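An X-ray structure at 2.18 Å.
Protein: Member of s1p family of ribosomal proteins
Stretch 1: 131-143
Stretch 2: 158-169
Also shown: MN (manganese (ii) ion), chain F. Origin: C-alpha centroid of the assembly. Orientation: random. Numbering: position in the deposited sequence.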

# COMPACT_ATOMS: atom_id res chain seq x y z
N PRO A 131 8.46 -8.84 22.82
CA PRO A 131 8.67 -10.17 22.24
C PRO A 131 10.12 -10.57 22.10
O PRO A 131 11.01 -9.73 22.18
CB PRO A 131 8.05 -10.04 20.85
CG PRO A 131 8.14 -8.59 20.53
CD PRO A 131 7.92 -7.89 21.84
N LEU A 132 10.34 -11.87 21.93
CA LEU A 132 11.56 -12.39 21.37
C LEU A 132 11.41 -12.25 19.86
O LEU A 132 10.38 -12.64 19.29
CB LEU A 132 11.74 -13.87 21.74
CG LEU A 132 12.93 -14.62 21.14
CD1 LEU A 132 14.22 -14.10 21.74
CD2 LEU A 132 12.80 -16.12 21.36
N VAL A 133 12.43 -11.68 19.22
CA VAL A 133 12.46 -11.53 17.78
C VAL A 133 13.39 -12.59 17.16
O VAL A 133 14.56 -12.70 17.56
CB VAL A 133 12.93 -10.11 17.39
CG1 VAL A 133 13.08 -9.98 15.89
CG2 VAL A 133 11.94 -9.07 17.92
N VAL A 134 12.84 -13.36 16.22
CA VAL A 134 13.58 -14.39 15.49
C VAL A 134 13.57 -14.01 14.01
O VAL A 134 12.50 -13.91 13.41
CB VAL A 134 12.94 -15.79 15.64
CG1 VAL A 134 13.78 -16.84 14.93
CG2 VAL A 134 12.77 -16.14 17.12
N ILE A 135 14.76 -13.78 13.45
CA ILE A 135 14.91 -13.40 12.05
C ILE A 135 15.55 -14.57 11.31
O ILE A 135 16.55 -15.12 11.78
CB ILE A 135 15.85 -12.21 11.84
CG1 ILE A 135 15.68 -11.16 12.93
CG2 ILE A 135 15.64 -11.62 10.45
CD1 ILE A 135 14.35 -10.44 12.89
N VAL A 136 14.99 -14.91 10.15
CA VAL A 136 15.33 -16.16 9.46
C VAL A 136 15.51 -15.91 7.97
O VAL A 136 14.67 -15.26 7.33
CB VAL A 136 14.23 -17.21 9.67
CG1 VAL A 136 14.56 -18.51 8.96
CG2 VAL A 136 13.99 -17.44 11.15
N ASP A 137 16.60 -16.44 7.42
CA ASP A 137 17.02 -16.21 6.03
C ASP A 137 17.36 -14.74 5.72
O ASP A 137 17.62 -14.37 4.58
CB ASP A 137 15.99 -16.77 5.04
CG ASP A 137 16.58 -16.97 3.65
OD1 ASP A 137 17.72 -17.48 3.55
OD2 ASP A 137 15.91 -16.59 2.67
N ASN A 138 17.38 -13.94 6.77
CA ASN A 138 17.79 -12.55 6.74
C ASN A 138 18.44 -12.35 8.10
O ASN A 138 18.34 -13.24 8.95
CB ASN A 138 16.57 -11.61 6.66
CG ASN A 138 16.17 -11.26 5.24
OD1 ASN A 138 16.79 -11.68 4.27
ND2 ASN A 138 15.09 -10.48 5.11
N GLY A 139 19.08 -11.20 8.31
CA GLY A 139 19.46 -10.79 9.66
C GLY A 139 20.93 -10.94 10.02
O GLY A 139 21.39 -10.35 11.00
N GLY A 140 21.66 -11.73 9.25
CA GLY A 140 23.05 -12.06 9.60
C GLY A 140 24.11 -11.15 9.01
O GLY A 140 25.28 -11.54 8.96
N THR A 141 23.73 -9.95 8.57
CA THR A 141 24.68 -9.03 7.94
C THR A 141 24.68 -7.65 8.56
O THR A 141 23.82 -7.29 9.38
CB THR A 141 24.41 -8.84 6.44
OG1 THR A 141 23.28 -7.97 6.28
CG2 THR A 141 24.17 -10.18 5.72
N THR A 142 25.65 -6.86 8.13
CA THR A 142 25.82 -5.48 8.58
C THR A 142 24.63 -4.58 8.19
O THR A 142 24.31 -3.64 8.91
CB THR A 142 27.17 -4.95 8.07
OG1 THR A 142 28.22 -5.65 8.76
CG2 THR A 142 27.33 -3.44 8.31
N GLU A 143 23.95 -4.91 7.10
CA GLU A 143 22.76 -4.16 6.66
C GLU A 143 21.58 -4.31 7.64
O GLU A 143 20.62 -3.54 7.58
CB GLU A 143 22.31 -4.59 5.26
CG GLU A 143 23.13 -3.99 4.12
CD GLU A 143 24.58 -4.45 4.12
OE1 GLU A 143 25.47 -3.59 3.99
OE2 GLU A 143 24.84 -5.67 4.27
N ILE A 158 17.14 -11.13 20.48
CA ILE A 158 17.12 -11.35 19.05
C ILE A 158 17.85 -12.66 18.72
O ILE A 158 19.00 -12.85 19.11
CB ILE A 158 17.81 -10.19 18.29
CG1 ILE A 158 17.13 -8.84 18.62
CG2 ILE A 158 17.77 -10.42 16.79
CD1 ILE A 158 17.94 -7.63 18.18
N VAL A 159 17.15 -13.54 18.01
CA VAL A 159 17.73 -14.77 17.46
C VAL A 159 17.82 -14.63 15.94
O VAL A 159 16.84 -14.24 15.28
CB VAL A 159 16.86 -16.00 17.81
CG1 VAL A 159 17.35 -17.26 17.09
CG2 VAL A 159 16.83 -16.20 19.32
N VAL A 160 18.99 -14.92 15.38
CA VAL A 160 19.18 -14.94 13.93
C VAL A 160 19.55 -16.34 13.44
O VAL A 160 20.49 -16.95 13.97
CB VAL A 160 20.28 -13.97 13.49
CG1 VAL A 160 20.40 -13.99 11.96
CG2 VAL A 160 20.01 -12.56 14.00
N ILE A 161 18.81 -16.81 12.44
CA ILE A 161 19.09 -18.07 11.74
C ILE A 161 19.21 -17.75 10.24
O ILE A 161 18.21 -17.55 9.56
CB ILE A 161 17.98 -19.11 11.96
CG1 ILE A 161 17.80 -19.41 13.45
CG2 ILE A 161 18.30 -20.40 11.21
CD1 ILE A 161 16.52 -20.13 13.79
N ASP A 162 20.44 -17.67 9.74
CA ASP A 162 20.69 -17.20 8.40
C ASP A 162 21.90 -17.94 7.81
O ASP A 162 22.63 -18.62 8.53
CB ASP A 162 20.92 -15.68 8.44
CG ASP A 162 20.83 -15.01 7.09
OD1 ASP A 162 20.44 -15.68 6.10
OD2 ASP A 162 21.17 -13.80 7.02
N HIS A 163 22.09 -17.83 6.49
CA HIS A 163 23.22 -18.49 5.82
C HIS A 163 23.91 -17.59 4.78
O HIS A 163 24.67 -18.08 3.94
CB HIS A 163 22.78 -19.80 5.16
CG HIS A 163 21.78 -19.63 4.07
ND1 HIS A 163 22.01 -20.06 2.78
CD2 HIS A 163 20.56 -19.04 4.06
CE1 HIS A 163 20.96 -19.76 2.03
NE2 HIS A 163 20.07 -19.15 2.79
N HIS A 164 23.66 -16.28 4.88
CA HIS A 164 24.38 -15.28 4.10
C HIS A 164 25.64 -14.88 4.84
O HIS A 164 25.70 -14.97 6.08
CB HIS A 164 23.50 -14.07 3.82
CG HIS A 164 22.28 -14.41 3.02
ND1 HIS A 164 21.13 -14.91 3.59
CD2 HIS A 164 22.05 -14.37 1.68
CE1 HIS A 164 20.24 -15.16 2.64
NE2 HIS A 164 20.78 -14.84 1.48
N ASP A 165 26.63 -14.43 4.09
CA ASP A 165 27.93 -14.05 4.64
C ASP A 165 27.83 -12.76 5.46
O ASP A 165 27.45 -11.72 4.93
CB ASP A 165 28.94 -13.87 3.49
CG ASP A 165 30.36 -13.53 3.97
OD1 ASP A 165 30.66 -13.64 5.18
OD2 ASP A 165 31.17 -13.14 3.11
N PRO A 166 28.17 -12.82 6.76
CA PRO A 166 28.18 -11.58 7.54
C PRO A 166 29.21 -10.56 7.05
O PRO A 166 29.08 -9.38 7.34
CB PRO A 166 28.51 -12.05 8.96
CG PRO A 166 28.11 -13.49 8.99
CD PRO A 166 28.38 -14.00 7.61
N ARG A 167 30.23 -11.02 6.32
CA ARG A 167 31.25 -10.18 5.68
C ARG A 167 32.23 -9.49 6.64
O ARG A 167 33.43 -9.73 6.54
CB ARG A 167 30.62 -9.14 4.75
CG ARG A 167 30.13 -9.69 3.42
CD ARG A 167 29.83 -8.57 2.45
NE ARG A 167 29.35 -9.09 1.17
N ASP A 168 31.73 -8.63 7.53
CA ASP A 168 32.61 -7.82 8.40
C ASP A 168 33.04 -8.61 9.63
O ASP A 168 32.43 -8.52 10.69
CB ASP A 168 31.89 -6.53 8.82
CG ASP A 168 31.64 -5.59 7.66
OD1 ASP A 168 32.56 -5.40 6.84
OD2 ASP A 168 30.53 -5.02 7.56
N TRP A 169 34.11 -9.38 9.48
CA TRP A 169 34.58 -10.23 10.58
C TRP A 169 35.46 -9.43 11.54
O TRP A 169 36.31 -8.66 11.12
CB TRP A 169 35.32 -11.45 10.03
CG TRP A 169 34.40 -12.32 9.23
CD1 TRP A 169 34.21 -12.29 7.88
CD2 TRP A 169 33.48 -13.29 9.74
NE1 TRP A 169 33.25 -13.20 7.51
CE2 TRP A 169 32.79 -13.83 8.64
CE3 TRP A 169 33.18 -13.75 11.02
CZ2 TRP A 169 31.82 -14.82 8.78
CZ3 TRP A 169 32.22 -14.74 11.16
CH2 TRP A 169 31.55 -15.27 10.04
MN MN F . 18.02 -18.73 1.63
O HOH W 1 16.35 -17.85 0.56
O HOH W 2 28.52 -8.14 10.12
O HOH W 3 27.74 -7.62 6.06
O HOH W 4 19.11 -17.37 0.25

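The strongest link between the two stretches runs through a metal. The manganese ion is held by Asp 137 OD1 at 2.3 Å and by His 163 NE2 at 2.4 Å, so each stretch supplies a ligand; two waters at 2.2 Å and two atoms from elsewhere in the structure complete the set of six. Asp 137 OD1 and His 163 NE2 lie 3.0 Å apart, but that closeness reflects shared coordination rather than a hydrogen bond. The Asp 137 oxygen sits near the plane of the His 163 ring, at its edge. Asp 137 points its CA-to-CB bond away from the second stretch, yet its t rotamer brings the carboxylate back within reach. Its other oxygen, OD2, accepts a hydrogen bond from a metal-bound water at 2.5 Å.

Asp 162 organises the turn that follows the second strand. Its OD1 takes hydrogen bonds from His 163 N and from His 164 ND1, both at 2.7 Å, fixing the His 164 ring, while OD2 crosses to the first stretch and accepts from Gly 140 N at 3.1 Å. One carboxylate thus ties its own loop together and anchors the opposing one. Gly 140 leaves room for this: an ideal CB there would lie only 3.1 Å from Asp 162 OD2. At Gly 139 the backbone itself calls for glycine, because at phi 103° a CB would be jammed against the preceding carbonyl oxygen; it would also be tight against Val 160 CG1 at 3.2 Å.

Farther along, Thr 142 points toward the second stretch and its OG1 donates to Asp 168 OD2 at 2.7 Å. One water donates to both Thr 142 OG1 (2.9 Å) and Pro 166 O (3.1 Å); another accepts from Thr 142 N (3.0 Å) and donates to Pro 166 O (2.6 Å).

Leading up to the metal site, strands 132-136 and 158-161 run parallel, their directions 15° apart. The ladder alternates in the parallel manner: Val 159 N donates to Val 133 O and Ile 135 N to Val 159 O, each at 2.8 Å, then Ile 161 N to Ile 135 O and Asp 137 N to Ile 161 O, each at 2.9 Å. The last rung belongs to the metal ligand itself, so the sheet fixes the backbone from which that ligand departs. CA-H...O contacts accompany the rungs, such as Val 136 CA to Ile 161 O at 3.2 Å.

On one face the packing follows the register: Val 134 CG2 lies 4.2 Å from Val 159 CB and Val 136 CG2 4.4 Å from Ile 161 CB. Val 133, Ile 135, Ile 158 and Val 160 occupy the other, where Ile 135 CG1 makes a diagonal contact with Ile 158 CG2 at 4.5 Å. The design rule is compact: backbone hydrogen bonds hold the strands in register, buried aliphatic side chains pack on both faces, and a residue just past each strand supplies one ligand to the metal.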